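Enterotoxin type A (Staphylococcus aureus, PDB 1ESF) acts as a superantigen, binding MHC class II molecules, in part through zinc, and T-cell receptors to activate T cells, and causes staphylococcal food poisoning. Local coordinates at residues 68-73 with 212-217. Residues are numbered along the deposited sequence; the frame is centred on the assembly and turned at random.
Sequences LVDFDS and IYRDNK
Arg-214 reaches across from segment 212-217 and lays its side chain along the backbone of Phe-71 and Asp-72, between the carboxylates of Asp-70 and Asp-72. Its CG stands anti to the backbone N (chi1 -165°) and the chain runs extended to NE, which brings the guanidinium edge to Asp-70: Arg-214 NE donates to Asp-70 OD1 at 3.0 Å in a nearly straight bond lying almost in the guanidinium plane, although the two flat groups are turned 42° apart. Asp-72 comes from another direction. Its CA sits over one guanidinium face, and Asp-72 OD1, 3.8 Å from Arg-214 NH1 and well out of that plane, makes a long salt bridge of charge alone. The Asp-72 carboxylate also rests against Asp-215, its OD2 3.6 Å from Asp-215 CB. Asp-215 OD1 accepts from Lys-217 N in an Asx turn that overlaps the type I turn from Tyr-213 to Asn-216. Deeper in, Phe-71 and Asn-216 run side by side, Asn-216 CG at the ring edge, 3.9 Å from Phe-71 CE2. Asn-216 ND2 hydrogen-bonds to Val-111 O on strand 104-113, while the Phe-71 ring packs on Ile-52, Val-111 and helix 74-80. The contact thus joins the OB-fold and beta-grasp domains, linking the end of strand 66-70 to the segment before strand 218-220, where Tyr-213 OH hydrogen-bonds to Asp-156 of helix 152-167.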
loop_
_atom_site.group_PDB
_atom_site.type_symbol
_atom_site.label_atom_id
_atom_site.label_comp_id
_atom_site.label_asym_id
_atom_site.label_seq_id
_atom_site.Cartn_x
_atom_site.Cartn_y
_atom_site.Cartn_z
ATOM N N LEU A 68 -9.995 12.693 4.273
ATOM C CA LEU A 68 -11.153 11.811 4.236
ATOM C C LEU A 68 -10.703 10.368 3.986
ATOM O O LEU A 68 -10.034 10.127 2.998
ATOM C CB LEU A 68 -12.113 12.281 3.146
ATOM C CG LEU A 68 -13.338 11.395 3.053
ATOM C CD1 LEU A 68 -14.295 11.738 4.199
ATOM C CD2 LEU A 68 -13.960 11.635 1.713
ATOM N N VAL A 69 -10.986 9.439 4.906
ATOM C CA VAL A 69 -10.613 8.025 4.746
ATOM C C VAL A 69 -11.805 7.212 4.379
ATOM O O VAL A 69 -12.819 7.216 5.060
ATOM C CB VAL A 69 -10.004 7.393 5.980
ATOM C CG1 VAL A 69 -9.523 5.992 5.653
ATOM C CG2 VAL A 69 -8.869 8.239 6.470
ATOM N N ASP A 70 -11.603 6.400 3.366
ATOM C CA ASP A 70 -12.648 5.585 2.788
ATOM C C ASP A 70 -12.398 4.114 3.034
ATOM O O ASP A 70 -11.322 3.620 2.721
ATOM C CB ASP A 70 -12.585 5.865 1.301
ATOM C CG ASP A 70 -13.861 5.627 0.592
ATOM O OD1 ASP A 70 -14.205 4.465 0.356
ATOM O OD2 ASP A 70 -14.479 6.624 0.197
ATOM N N PHE A 71 -13.420 3.426 3.524
ATOM C CA PHE A 71 -13.362 2.004 3.815
ATOM C C PHE A 71 -14.387 1.284 2.956
ATOM O O PHE A 71 -15.180 1.902 2.306
ATOM C CB PHE A 71 -13.713 1.725 5.282
ATOM C CG PHE A 71 -12.835 2.423 6.263
ATOM C CD1 PHE A 71 -13.087 3.731 6.626
ATOM C CD2 PHE A 71 -11.724 1.771 6.787
ATOM C CE1 PHE A 71 -12.245 4.391 7.500
ATOM C CE2 PHE A 71 -10.880 2.406 7.650
ATOM C CZ PHE A 71 -11.133 3.729 8.016
ATOM N N ASP A 72 -14.367 -0.037 3.026
ATOM C CA ASP A 72 -15.247 -0.915 2.275
ATOM C C ASP A 72 -16.673 -0.776 2.773
ATOM O O ASP A 72 -17.629 -1.099 2.040
ATOM C CB ASP A 72 -14.883 -2.391 2.537
ATOM C CG ASP A 72 -14.016 -3.004 1.483
ATOM O OD1 ASP A 72 -13.616 -2.341 0.512
ATOM O OD2 ASP A 72 -13.734 -4.204 1.645
ATOM N N SER A 73 -16.819 -0.419 4.045
ATOM C CA SER A 73 -18.129 -0.328 4.611
ATOM C C SER A 73 -18.224 0.332 5.959
ATOM O O SER A 73 -17.230 0.608 6.631
ATOM C CB SER A 73 -18.736 -1.744 4.688
ATOM O OG SER A 73 -18.116 -2.578 5.658
ATOM N N ILE A 212 -7.277 -0.615 -4.029
ATOM C CA ILE A 212 -6.811 -1.900 -3.548
ATOM C C ILE A 212 -6.580 -1.883 -2.038
ATOM O O ILE A 212 -6.553 -2.930 -1.416
ATOM C CB ILE A 212 -5.535 -2.394 -4.307
ATOM C CG1 ILE A 212 -4.285 -1.543 -4.002
ATOM C CG2 ILE A 212 -5.821 -2.368 -5.816
ATOM C CD1 ILE A 212 -2.897 -2.275 -4.283
ATOM N N TYR A 213 -6.435 -0.698 -1.444
ATOM C CA TYR A 213 -6.214 -0.611 -0.008
ATOM C C TYR A 213 -7.488 -0.268 0.746
ATOM O O TYR A 213 -7.445 -0.181 1.975
ATOM C CB TYR A 213 -5.157 0.445 0.344
ATOM C CG TYR A 213 -3.830 0.229 -0.331
ATOM C CD1 TYR A 213 -3.179 -0.994 -0.223
ATOM C CD2 TYR A 213 -3.249 1.237 -1.111
ATOM C CE1 TYR A 213 -2.010 -1.211 -0.851
ATOM C CE2 TYR A 213 -2.074 1.035 -1.753
ATOM C CZ TYR A 213 -1.457 -0.194 -1.621
ATOM O OH TYR A 213 -0.269 -0.444 -2.242
ATOM N N ARG A 214 -8.607 -0.085 0.034
ATOM C CA ARG A 214 -9.867 0.255 0.671
ATOM C C ARG A 214 -10.305 -0.751 1.736
ATOM O O ARG A 214 -11.000 -0.393 2.673
ATOM C CB ARG A 214 -10.972 0.361 -0.378
ATOM C CG ARG A 214 -12.228 1.046 0.082
ATOM C CD ARG A 214 -13.091 1.136 -1.118
ATOM N NE ARG A 214 -14.396 1.682 -0.821
ATOM C CZ ARG A 214 -15.547 1.086 -1.153
ATOM N NH1 ARG A 214 -15.534 -0.085 -1.797
ATOM N NH2 ARG A 214 -16.720 1.637 -0.813
ATOM N N ASP A 215 -9.906 -2.005 1.607
ATOM C CA ASP A 215 -10.307 -3.027 2.560
ATOM C C ASP A 215 -9.675 -2.967 3.957
ATOM O O ASP A 215 -10.026 -3.739 4.858
ATOM C CB ASP A 215 -10.131 -4.409 1.921
ATOM C CG ASP A 215 -8.673 -4.805 1.688
ATOM O OD1 ASP A 215 -7.744 -4.030 1.969
ATOM O OD2 ASP A 215 -8.450 -5.946 1.256
ATOM N N ASN A 216 -8.774 -2.016 4.146
ATOM C CA ASN A 216 -8.024 -1.837 5.402
ATOM C C ASN A 216 -7.403 -3.111 5.934
ATOM O O ASN A 216 -7.291 -3.228 7.152
ATOM C CB ASN A 216 -8.920 -1.244 6.486
ATOM C CG ASN A 216 -8.148 -0.434 7.470
ATOM O OD1 ASN A 216 -7.445 0.477 7.089
ATOM N ND2 ASN A 216 -8.265 -0.755 8.736
ATOM N N LYS A 217 -6.949 -4.027 5.044
ATOM C CA LYS A 217 -6.385 -5.316 5.474
ATOM C C LYS A 217 -5.211 -5.098 6.385
ATOM O O LYS A 217 -4.274 -4.371 6.019
ATOM C CB LYS A 217 -5.929 -6.171 4.321
ATOM C CG LYS A 217 -5.908 -7.646 4.688
ATOM C CD LYS A 217 -6.110 -8.462 3.429
ATOM C CE LYS A 217 -7.295 -9.435 3.515
ATOM N NZ LYS A 217 -8.649 -8.785 3.505
#